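Putative Chlorite dismutase TA0507 (Thermoplasma acidophilum, PDB 3DTZ) is of unproven function but belongs to the chlorite dismutase family, and so probably binds heme and may act as an oxidoreductase. Local coordinates at residues I24-L29 and I80-S85; D55-A60 and I92-R97; G63-H68 and S131-P136; R138-Y143 and V195-I200. All coordinates share one frame; numbering follows the deposited sequence.

Contacts 1 and 4 are antiparallel strand pairs, 24-29 with 80-85 and 138-143 with 195-200, their centres about 12 Å apart in one curled antiparallel sheet. They meet mainly through W82, on F140, L197 and E199, and also through V28 on L197. Contact 2 (55-60 with 92-97) joins the helices that follow the strands of contact 1 and lies against the sheet through F58 and A94 on Y83. Contact 3 lies on strand 64-72, neighbour of 79-85, and sets the end of helix 128-132 against it. Along the chain, contact 1 alternates with contacts 2 and 3 and closes before contact 4 opens. Contact 4 is about 21 Å from contact 2 between centres, about 13 Å between nearest atoms: one sheet core, with the helix pair packed on it.

Contact 1. Residues I24-L29 and I80-S85; sequences IYTSVL and IFWYSS
With OG1 of T26 anti to the backbone N (chi1 -172°) and CG of W82 likewise anti to its own (chi1 173°), the hydroxyl and the indole edge converge across two antiparallel strands. T26 OG1 donates to Y83 O at 2.9 Å, approaching from above the carbonyl plane, while the indole NE1 of W82 reaches T26 OG1 at 2.9 Å in a weak bond bent to 125°. Y116 OH of strand 106-116 completes the site, hydrogen-bonded to T26 OG1 and weakly to W82 NE1. S27 N also donates to Y83 O, at 3.0 Å, so that one carbonyl oxygen is held by two donors. Backbone bonds flank this site in pairs at Y25-S85, S27-Y83 and L29-F81, the hydrogen-bonded positions of the ladder.

On the face carrying S27, L29 and Y83, the tyrosine ring stands over S27, its CZ 3.7 Å from S27 CB, and L29 CD1 meets the ring edge in plane, 3.5 Å from Y83 OH. One water is bonded to Y83 OH and donates to S27 OG (2.9 Å), which is also bonded to S112. On the other face V28 CG1 lies alongside I80 CG2 at 3.7 Å.

The pair sits inside the sheet between strands 106-116 and 64-72. Helix 88-102 covers the Y83 face through M91 and A94; strand 194-200 packs on the W82 face through L197 and E199.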
# COMPACT_ATOMS: atom_id res chain seq x y z
N ILE D 24 16.51 -7.28 27.44
CA ILE D 24 15.44 -8.24 27.17
C ILE D 24 14.82 -7.88 25.81
O ILE D 24 14.38 -6.74 25.63
CB ILE D 24 14.35 -8.25 28.26
CG1 ILE D 24 14.94 -8.44 29.67
CG2 ILE D 24 13.29 -9.36 27.93
CD1 ILE D 24 13.94 -8.27 30.81
N TYR D 25 14.78 -8.85 24.88
CA TYR D 25 14.18 -8.66 23.55
C TYR D 25 12.74 -9.13 23.57
O TYR D 25 12.37 -9.99 24.37
CB TYR D 25 14.91 -9.50 22.49
CG TYR D 25 16.35 -9.08 22.29
CD1 TYR D 25 16.68 -8.11 21.34
CD2 TYR D 25 17.38 -9.67 23.04
CE1 TYR D 25 18.02 -7.72 21.14
CE2 TYR D 25 18.70 -9.28 22.87
CZ TYR D 25 19.02 -8.31 21.92
OH TYR D 25 20.32 -7.94 21.73
N THR D 26 11.91 -8.56 22.72
CA THR D 26 10.54 -9.05 22.59
C THR D 26 10.08 -8.98 21.13
O THR D 26 10.57 -8.16 20.34
CB THR D 26 9.57 -8.31 23.52
OG1 THR D 26 8.29 -8.97 23.49
CG2 THR D 26 9.44 -6.81 23.13
N SER D 27 9.13 -9.86 20.79
CA SER D 27 8.53 -9.83 19.46
C SER D 27 7.03 -9.97 19.57
O SER D 27 6.53 -10.68 20.45
CB SER D 27 9.08 -10.95 18.59
OG SER D 27 10.36 -10.61 18.07
N VAL D 28 6.34 -9.28 18.67
CA VAL D 28 4.91 -9.49 18.51
C VAL D 28 4.73 -9.93 17.05
O VAL D 28 5.24 -9.26 16.15
CB VAL D 28 4.12 -8.19 18.78
CG1 VAL D 28 2.63 -8.43 18.55
CG2 VAL D 28 4.39 -7.68 20.26
N LEU D 29 4.03 -11.04 16.84
CA LEU D 29 3.75 -11.57 15.49
C LEU D 29 2.24 -11.73 15.35
O LEU D 29 1.58 -12.15 16.30
CB LEU D 29 4.39 -12.97 15.29
CG LEU D 29 5.84 -13.21 15.77
CD1 LEU D 29 6.24 -14.66 15.45
CD2 LEU D 29 6.79 -12.19 15.10
N ILE D 80 -2.48 -13.52 17.52
CA ILE D 80 -1.31 -12.69 17.84
C ILE D 80 -0.48 -13.46 18.85
O ILE D 80 -1.04 -14.04 19.77
CB ILE D 80 -1.74 -11.35 18.48
CG1 ILE D 80 -2.70 -10.59 17.56
CG2 ILE D 80 -0.49 -10.46 18.83
CD1 ILE D 80 -3.67 -9.59 18.32
N PHE D 81 0.84 -13.47 18.64
CA PHE D 81 1.80 -14.10 19.53
C PHE D 81 2.68 -13.01 20.15
O PHE D 81 3.12 -12.11 19.45
CB PHE D 81 2.73 -15.05 18.71
CG PHE D 81 2.00 -16.22 18.09
CD1 PHE D 81 1.54 -17.26 18.90
CD2 PHE D 81 1.77 -16.27 16.71
CE1 PHE D 81 0.86 -18.36 18.35
CE2 PHE D 81 1.06 -17.36 16.14
CZ PHE D 81 0.63 -18.41 16.97
N TRP D 82 2.98 -13.13 21.43
CA TRP D 82 3.91 -12.22 22.09
C TRP D 82 4.90 -13.07 22.91
O TRP D 82 4.48 -13.92 23.68
CB TRP D 82 3.14 -11.28 23.01
CG TRP D 82 3.97 -10.40 23.90
CD1 TRP D 82 5.19 -9.81 23.59
CD2 TRP D 82 3.63 -9.97 25.22
NE1 TRP D 82 5.63 -9.06 24.68
CE2 TRP D 82 4.69 -9.13 25.68
CE3 TRP D 82 2.52 -10.20 26.07
CZ2 TRP D 82 4.67 -8.50 26.95
CZ3 TRP D 82 2.50 -9.59 27.35
CH2 TRP D 82 3.59 -8.77 27.78
N TYR D 83 6.20 -12.85 22.75
CA TYR D 83 7.19 -13.59 23.58
C TYR D 83 8.43 -12.74 23.79
O TYR D 83 8.69 -11.81 22.99
CB TYR D 83 7.58 -14.94 22.94
CG TYR D 83 8.02 -14.84 21.51
CD1 TYR D 83 9.36 -14.60 21.18
CD2 TYR D 83 7.08 -14.92 20.48
CE1 TYR D 83 9.75 -14.49 19.82
CE2 TYR D 83 7.46 -14.82 19.16
CZ TYR D 83 8.78 -14.61 18.84
OH TYR D 83 9.10 -14.48 17.50
N SER D 84 9.21 -13.10 24.81
CA SER D 84 10.38 -12.30 25.23
C SER D 84 11.52 -13.21 25.68
O SER D 84 11.28 -14.29 26.20
CB SER D 84 10.00 -11.35 26.38
OG SER D 84 8.74 -10.73 26.16
N SER D 85 12.76 -12.75 25.51
CA SER D 85 13.97 -13.50 25.92
C SER D 85 15.17 -12.55 25.92
O SER D 85 15.21 -11.63 25.13
CB SER D 85 14.29 -14.61 24.92
OG SER D 85 15.46 -15.36 25.33
O HOH W 1 11.50 -13.12 17.15

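Contact 2. Residues D55-A60 and I92-R97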
# COMPACT_ATOMS: atom_id res chain seq x y z
N ASP D 55 3.00 -23.82 21.86
CA ASP D 55 3.01 -23.48 23.27
C ASP D 55 4.05 -24.31 24.03
O ASP D 55 4.80 -23.78 24.86
CB ASP D 55 1.60 -23.65 23.83
CG ASP D 55 1.47 -23.15 25.24
OD1 ASP D 55 1.55 -21.94 25.47
OD2 ASP D 55 1.30 -23.99 26.12
N GLU D 56 4.13 -25.61 23.71
CA GLU D 56 5.10 -26.52 24.31
C GLU D 56 6.55 -26.13 23.98
O GLU D 56 7.43 -26.28 24.83
CB GLU D 56 4.79 -27.98 23.93
CG GLU D 56 5.25 -28.44 22.53
CD GLU D 56 4.85 -29.89 22.18
OE1 GLU D 56 3.79 -30.36 22.64
OE2 GLU D 56 5.61 -30.55 21.43
N PHE D 57 6.78 -25.64 22.76
CA PHE D 57 8.11 -25.15 22.33
C PHE D 57 8.61 -24.04 23.27
O PHE D 57 9.76 -24.06 23.72
CB PHE D 57 8.04 -24.64 20.89
CG PHE D 57 9.25 -23.86 20.44
CD1 PHE D 57 10.36 -24.53 19.87
CD2 PHE D 57 9.27 -22.48 20.54
CE1 PHE D 57 11.50 -23.81 19.44
CE2 PHE D 57 10.40 -21.75 20.10
CZ PHE D 57 11.51 -22.43 19.55
N PHE D 58 7.73 -23.07 23.53
CA PHE D 58 8.07 -21.96 24.42
C PHE D 58 8.22 -22.42 25.87
O PHE D 58 9.14 -22.00 26.55
CB PHE D 58 7.04 -20.80 24.26
CG PHE D 58 7.25 -20.02 22.98
CD1 PHE D 58 8.20 -19.02 22.90
CD2 PHE D 58 6.50 -20.35 21.83
CE1 PHE D 58 8.40 -18.31 21.69
CE2 PHE D 58 6.69 -19.68 20.62
CZ PHE D 58 7.64 -18.65 20.54
N SER D 59 7.34 -23.31 26.33
CA SER D 59 7.39 -23.75 27.73
C SER D 59 8.62 -24.58 27.99
O SER D 59 9.07 -24.68 29.14
CB SER D 59 6.16 -24.58 28.09
OG SER D 59 5.00 -23.78 27.95
N ALA D 60 9.15 -25.22 26.95
CA ALA D 60 10.26 -26.16 27.12
C ALA D 60 11.60 -25.47 27.30
O ALA D 60 12.51 -26.07 27.86
CB ALA D 60 10.32 -27.14 25.95
N ILE D 92 15.30 -15.47 17.18
CA ILE D 92 15.20 -15.86 15.75
C ILE D 92 14.65 -17.31 15.64
O ILE D 92 13.80 -17.60 14.78
CB ILE D 92 16.52 -15.64 14.97
CG1 ILE D 92 16.35 -16.06 13.49
CG2 ILE D 92 17.70 -16.37 15.60
CD1 ILE D 92 15.31 -15.24 12.79
N LEU D 93 15.08 -18.18 16.55
CA LEU D 93 14.55 -19.57 16.59
C LEU D 93 13.03 -19.63 16.82
O LEU D 93 12.30 -20.44 16.19
CB LEU D 93 15.27 -20.38 17.68
CG LEU D 93 16.67 -20.83 17.27
CD1 LEU D 93 17.40 -21.36 18.47
CD2 LEU D 93 16.59 -21.91 16.15
N ALA D 94 12.55 -18.75 17.69
CA ALA D 94 11.12 -18.66 18.00
C ALA D 94 10.36 -18.17 16.77
O ALA D 94 9.36 -18.76 16.40
CB ALA D 94 10.89 -17.71 19.16
N LYS D 95 10.88 -17.13 16.12
CA LYS D 95 10.20 -16.60 14.91
C LYS D 95 10.12 -17.69 13.84
O LYS D 95 9.08 -17.91 13.22
CB LYS D 95 10.89 -15.33 14.40
CG LYS D 95 10.28 -14.76 13.07
CD LYS D 95 11.05 -15.34 11.86
CE LYS D 95 10.51 -14.79 10.51
NZ LYS D 95 11.42 -15.21 9.42
N GLU D 96 11.21 -18.42 13.65
CA GLU D 96 11.23 -19.46 12.60
C GLU D 96 10.31 -20.63 12.93
O GLU D 96 9.70 -21.19 12.03
CB GLU D 96 12.64 -19.98 12.39
CG GLU D 96 13.49 -18.93 11.68
CD GLU D 96 14.96 -19.26 11.71
OE1 GLU D 96 15.43 -20.05 12.58
OE2 GLU D 96 15.65 -18.69 10.85
N ARG D 97 10.23 -20.95 14.22
CA ARG D 97 9.36 -22.02 14.69
C ARG D 97 7.88 -21.69 14.42
O ARG D 97 7.13 -22.53 13.91
CB ARG D 97 9.58 -22.21 16.20
CG ARG D 97 8.63 -23.24 16.86
CD ARG D 97 8.94 -24.66 16.43
NE ARG D 97 8.12 -25.63 17.17
CZ ARG D 97 6.84 -25.88 16.88
NH1 ARG D 97 6.26 -25.25 15.88
NH2 ARG D 97 6.16 -26.78 17.58
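F58 and A94 make the buried, sheet-facing part of this contact: F58 CE1 meets A94 CB at 3.6 Å, where the small methyl admits the ring close to the helix. Beside them the ring of F57 reaches the other helix backbone, its CE2 lying 3.8 Å from A94 CA. F58 is also enclosed from the sheet, stacking with F67 and meeting the rings of Y64 and Y83.

The two segments run antiparallel, their N-to-C directions 166° apart and their axes 11.2 Å from each other, as part of the helical layer that lies against one face of the ferredoxin-like beta-sheet of chlorite dismutase-type folds.

On the outer side of this layer the contact is carried by F57 and R97, both only partly exposed to solvent and still in close touch. The arginine CG sits over the centre of the phenyl face, 3.6 Å from the centroid and 8° off the ring normal, a clear CH-pi contact. Both side chains leave with CG anti to the backbone N; the ring and the arginine chain each point at the other's helix and overlap side by side. The bend at chi2 of R97 lets the chain follow the ring, with NE 3.7 Å from F57 CD1. The guanidinium plane itself is turned 66° from the ring, so the aliphatic CG, rather than a stacked cation, covers the face. L93 adds little beyond its carbonyl oxygen, 4.0 Å from F57 CZ. E56, on the same outer side as R97, is exposed. Where helix 88-102 meets the second subunit, E96 forms a salt bridge with R71 of that subunit.

Contact 3. Residues G63-H68 and S131-P136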
# COMPACT_ATOMS: atom_id res chain seq x y z
N GLY D 63 14.82 -20.10 28.60
CA GLY D 63 15.25 -18.83 28.02
C GLY D 63 14.10 -17.91 27.58
O GLY D 63 14.32 -16.71 27.40
N TYR D 64 12.91 -18.47 27.38
CA TYR D 64 11.74 -17.64 27.07
C TYR D 64 11.10 -17.16 28.36
O TYR D 64 10.58 -17.95 29.14
CB TYR D 64 10.72 -18.35 26.18
CG TYR D 64 11.31 -18.69 24.82
CD1 TYR D 64 11.69 -17.67 23.93
CD2 TYR D 64 11.51 -20.01 24.45
CE1 TYR D 64 12.24 -17.98 22.68
CE2 TYR D 64 12.07 -20.33 23.23
CZ TYR D 64 12.44 -19.32 22.35
OH TYR D 64 13.02 -19.66 21.15
N ILE D 65 11.14 -15.84 28.54
CA ILE D 65 10.61 -15.19 29.74
C ILE D 65 9.06 -15.24 29.77
O ILE D 65 8.46 -15.56 30.82
CB ILE D 65 11.17 -13.76 29.87
CG1 ILE D 65 12.71 -13.85 30.04
CG2 ILE D 65 10.45 -12.99 31.03
CD1 ILE D 65 13.48 -12.50 29.96
N ASN D 66 8.44 -14.98 28.62
CA ASN D 66 7.00 -15.13 28.48
C ASN D 66 6.64 -15.57 27.06
O ASN D 66 7.45 -15.44 26.12
CB ASN D 66 6.21 -13.85 28.93
CG ASN D 66 6.35 -12.69 27.97
OD1 ASN D 66 7.35 -12.56 27.25
ND2 ASN D 66 5.33 -11.83 27.93
N PHE D 67 5.44 -16.14 26.96
CA PHE D 67 4.84 -16.46 25.65
C PHE D 67 3.34 -16.49 25.87
O PHE D 67 2.83 -17.27 26.70
CB PHE D 67 5.30 -17.83 25.14
CG PHE D 67 4.50 -18.29 23.96
CD1 PHE D 67 4.64 -17.64 22.73
CD2 PHE D 67 3.56 -19.30 24.09
CE1 PHE D 67 3.88 -18.02 21.61
CE2 PHE D 67 2.79 -19.71 22.97
CZ PHE D 67 2.96 -19.07 21.75
N HIS D 68 2.63 -15.63 25.16
CA HIS D 68 1.17 -15.59 25.27
C HIS D 68 0.55 -15.54 23.86
O HIS D 68 1.12 -14.94 22.96
CB HIS D 68 0.72 -14.37 26.08
CG HIS D 68 1.33 -14.31 27.45
ND1 HIS D 68 1.16 -15.30 28.38
CD2 HIS D 68 2.09 -13.36 28.06
CE1 HIS D 68 1.82 -15.00 29.49
NE2 HIS D 68 2.40 -13.82 29.31
N SER D 131 7.25 -8.44 36.05
CA SER D 131 5.96 -8.10 35.44
C SER D 131 5.65 -9.07 34.29
O SER D 131 4.51 -9.54 34.15
CB SER D 131 6.01 -6.65 34.93
OG SER D 131 4.72 -6.17 34.65
N LEU D 132 6.66 -9.34 33.47
CA LEU D 132 6.51 -10.29 32.35
C LEU D 132 6.16 -11.72 32.84
O LEU D 132 5.49 -12.48 32.13
CB LEU D 132 7.76 -10.31 31.49
CG LEU D 132 8.17 -9.09 30.72
CD1 LEU D 132 9.42 -9.38 29.89
CD2 LEU D 132 6.99 -8.67 29.82
N ARG D 133 6.58 -12.06 34.05
CA ARG D 133 6.28 -13.39 34.60
C ARG D 133 4.93 -13.51 35.32
O ARG D 133 4.54 -14.61 35.77
CB ARG D 133 7.44 -13.86 35.49
CG ARG D 133 8.73 -14.07 34.67
CD ARG D 133 9.85 -14.63 35.51
NE ARG D 133 11.09 -14.74 34.74
CZ ARG D 133 11.41 -15.79 33.98
NH1 ARG D 133 10.59 -16.82 33.89
NH2 ARG D 133 12.57 -15.83 33.35
N LEU D 134 4.23 -12.39 35.48
CA LEU D 134 2.89 -12.43 36.10
C LEU D 134 1.88 -13.07 35.13
O LEU D 134 2.03 -12.96 33.92
CB LEU D 134 2.43 -11.03 36.47
CG LEU D 134 3.24 -10.23 37.51
CD1 LEU D 134 2.77 -8.78 37.55
CD2 LEU D 134 3.15 -10.85 38.90
N PRO D 135 0.83 -13.72 35.66
CA PRO D 135 -0.18 -14.22 34.74
C PRO D 135 -0.78 -13.07 33.95
O PRO D 135 -1.06 -12.01 34.53
CB PRO D 135 -1.24 -14.84 35.68
CG PRO D 135 -0.50 -15.13 36.93
CD PRO D 135 0.52 -14.03 37.07
N PRO D 136 -0.92 -13.23 32.62
CA PRO D 136 -1.31 -12.12 31.80
C PRO D 136 -2.73 -11.64 32.05
O PRO D 136 -3.59 -12.41 32.49
CB PRO D 136 -1.15 -12.65 30.35
CG PRO D 136 -1.28 -14.11 30.48
CD PRO D 136 -0.71 -14.46 31.83
O HOH W 2 11.74 -18.83 31.90
O HOH W 3 3.61 -11.69 30.22
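P136 CG rests on one face of the H68 imidazole where strand 64-72 of the chlorite dismutase-family sheet meets the chain leaving helix 128-132. The carbon lies 3.6 Å from the ring centroid and 25° off the normal, a CH-pi contact displaced toward the CE1 and ND1 rim. At the other end, I65 CG2 packs on L132 CB at 3.8 Å, the two side chains crossing at a slant, and the R133 guanidinium turns a face toward that same methyl, which lies 4.0 Å above its plane.

Between these apolar patches the polar groups meet through water. A single water receives N66 ND2 at 2.9 Å, donates to L132 O at 2.8 Å and lies in the plane of the H68 ring, 2.6 Å from NE2. A chi1 of 72° sets N66 CG between the backbone N and the carbonyl carbon and so carries the amide to this water. The water thus ties two strand side chains to the carbonyl of L132 near the end of helix 128-132. A second water accepts from R133 NH1 and donates to Y64 O.

In the next shell, N66 OD1 is bonded to S84 OG, consistent with ND2 being the atom turned to the water. L233 of strand 229-234 packs against both H68 and P136, and R133 is held by a salt bridge from its NH2 to OE2 of E129.

Contact 4. Residues R138-Y143 and V195-I200; sequences RYFVAY and VVLYEI
Two neighbouring strands of the curled antiparallel sheet, 139-143 and 195-200, form a regular ladder here, their short axes 4.7 Å apart and their N-to-C directions 163° apart, antiparallel. Six backbone bonds join the hydrogen-bonded pairs Y139-I200, V141-Y198 and Y143-V196; V141 N to Y198 O, for example, measures 2.9 Å.

The side chains divide between two faces. On one, I200 CG1 takes the position between backbone N and carbonyl carbon (chi1 66°), bringing it 3.4 Å from Y139 CB, while I200 CD1 touches V141 CG2 at 3.8 Å. Farther along, the Y143 and Y198 rings approach obliquely, Y143 CE1 3.9 Å from Y198 CE2, and V141 CG1 lies in plane at the Y143 ring edge. W206 of helix 203-213 packs on V141, I200 and Y198.

The other face carries F140, A142, L197 and E199. L197 CD2 presses on A142 CB at 3.5 Å, tighter than ordinary carbon contact, and F140 lies alongside L197 with its CZ 4.1 Å from that same CD2. F140 also stacks with W82 and Y70.

E199 brings a buried carboxylate to this apolar face. Its OE1 meets R180 in a salt bridge and accepts from L137 N, and its OE2 is bonded to Y182 OH; a positive partner and two further bonds on a buried carboxylate would be expected to favour its charged form.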
# COMPACT_ATOMS: atom_id res chain seq x y z
N ARG D 138 -6.40 -9.89 30.60
CA ARG D 138 -7.32 -10.46 29.63
C ARG D 138 -7.10 -9.89 28.21
O ARG D 138 -7.39 -10.57 27.23
CB ARG D 138 -8.77 -10.20 30.06
CG ARG D 138 -9.82 -10.49 28.96
CD ARG D 138 -11.25 -10.30 29.49
NE ARG D 138 -11.60 -11.44 30.33
CZ ARG D 138 -12.65 -12.25 30.15
NH1 ARG D 138 -13.55 -12.04 29.19
NH2 ARG D 138 -12.82 -13.26 30.99
N TYR D 139 -6.61 -8.65 28.12
CA TYR D 139 -6.40 -8.00 26.83
C TYR D 139 -4.96 -7.51 26.65
O TYR D 139 -4.23 -7.32 27.62
CB TYR D 139 -7.34 -6.79 26.64
CG TYR D 139 -8.78 -7.13 26.82
CD1 TYR D 139 -9.50 -7.74 25.79
CD2 TYR D 139 -9.42 -6.86 28.02
CE1 TYR D 139 -10.86 -8.08 25.96
CE2 TYR D 139 -10.76 -7.16 28.21
CZ TYR D 139 -11.47 -7.78 27.19
OH TYR D 139 -12.79 -8.08 27.41
N PHE D 140 -4.60 -7.31 25.39
CA PHE D 140 -3.24 -6.92 25.01
C PHE D 140 -3.37 -5.89 23.89
O PHE D 140 -4.19 -6.07 22.97
CB PHE D 140 -2.53 -8.16 24.47
CG PHE D 140 -1.10 -7.95 24.04
CD1 PHE D 140 -0.11 -7.58 24.96
CD2 PHE D 140 -0.73 -8.18 22.74
CE1 PHE D 140 1.23 -7.40 24.57
CE2 PHE D 140 0.61 -8.03 22.35
CZ PHE D 140 1.58 -7.66 23.27
N VAL D 141 -2.56 -4.84 23.96
CA VAL D 141 -2.52 -3.83 22.90
C VAL D 141 -1.06 -3.69 22.52
O VAL D 141 -0.22 -3.56 23.40
CB VAL D 141 -3.03 -2.45 23.37
CG1 VAL D 141 -2.78 -1.34 22.33
CG2 VAL D 141 -4.52 -2.53 23.74
N ALA D 142 -0.77 -3.68 21.23
CA ALA D 142 0.58 -3.45 20.77
C ALA D 142 0.53 -2.51 19.57
O ALA D 142 -0.34 -2.65 18.71
CB ALA D 142 1.24 -4.76 20.35
N TYR D 143 1.43 -1.54 19.52
CA TYR D 143 1.59 -0.86 18.24
C TYR D 143 2.97 -0.24 18.09
O TYR D 143 3.58 0.14 19.11
CB TYR D 143 0.52 0.21 18.04
CG TYR D 143 0.35 1.13 19.20
CD1 TYR D 143 -0.49 0.78 20.26
CD2 TYR D 143 0.99 2.38 19.23
CE1 TYR D 143 -0.68 1.61 21.33
CE2 TYR D 143 0.80 3.24 20.33
CZ TYR D 143 -0.04 2.83 21.36
OH TYR D 143 -0.28 3.61 22.48
N VAL D 195 8.10 0.05 19.96
CA VAL D 195 6.89 -0.75 19.95
C VAL D 195 6.34 -0.68 21.39
O VAL D 195 7.05 -1.02 22.36
CB VAL D 195 7.11 -2.20 19.50
CG1 VAL D 195 5.75 -2.95 19.45
CG2 VAL D 195 7.81 -2.25 18.11
N VAL D 196 5.14 -0.13 21.55
CA VAL D 196 4.62 0.03 22.91
C VAL D 196 3.60 -1.07 23.15
O VAL D 196 2.76 -1.34 22.27
CB VAL D 196 4.04 1.43 23.17
CG1 VAL D 196 3.95 1.64 24.62
CG2 VAL D 196 4.99 2.53 22.63
N LEU D 197 3.75 -1.76 24.27
CA LEU D 197 2.90 -2.92 24.60
C LEU D 197 2.15 -2.65 25.91
O LEU D 197 2.72 -2.12 26.87
CB LEU D 197 3.77 -4.17 24.79
CG LEU D 197 4.79 -4.45 23.68
CD1 LEU D 197 5.66 -5.64 24.02
CD2 LEU D 197 4.10 -4.61 22.32
N TYR D 198 0.89 -3.09 25.97
CA TYR D 198 0.07 -2.93 27.18
C TYR D 198 -0.70 -4.20 27.45
O TYR D 198 -1.28 -4.76 26.53
CB TYR D 198 -0.94 -1.82 27.03
CG TYR D 198 -0.27 -0.53 26.66
CD1 TYR D 198 0.26 0.29 27.65
CD2 TYR D 198 -0.09 -0.20 25.32
CE1 TYR D 198 0.91 1.46 27.32
CE2 TYR D 198 0.57 0.99 24.97
CZ TYR D 198 1.06 1.81 25.98
OH TYR D 198 1.74 2.96 25.68
N GLU D 199 -0.70 -4.63 28.71
CA GLU D 199 -1.67 -5.61 29.17
C GLU D 199 -2.76 -4.80 29.88
O GLU D 199 -2.47 -3.98 30.77
CB GLU D 199 -1.05 -6.59 30.16
CG GLU D 199 0.03 -7.47 29.56
CD GLU D 199 0.50 -8.47 30.58
OE1 GLU D 199 -0.35 -9.28 31.02
OE2 GLU D 199 1.70 -8.43 30.94
N ILE D 200 -4.00 -5.02 29.48
CA ILE D 200 -5.08 -4.18 30.01
C ILE D 200 -6.28 -5.03 30.44
O ILE D 200 -6.52 -6.08 29.86
CB ILE D 200 -5.56 -3.12 28.96
CG1 ILE D 200 -6.21 -3.79 27.77
CG2 ILE D 200 -4.39 -2.21 28.54
CD1 ILE D 200 -6.82 -2.80 26.73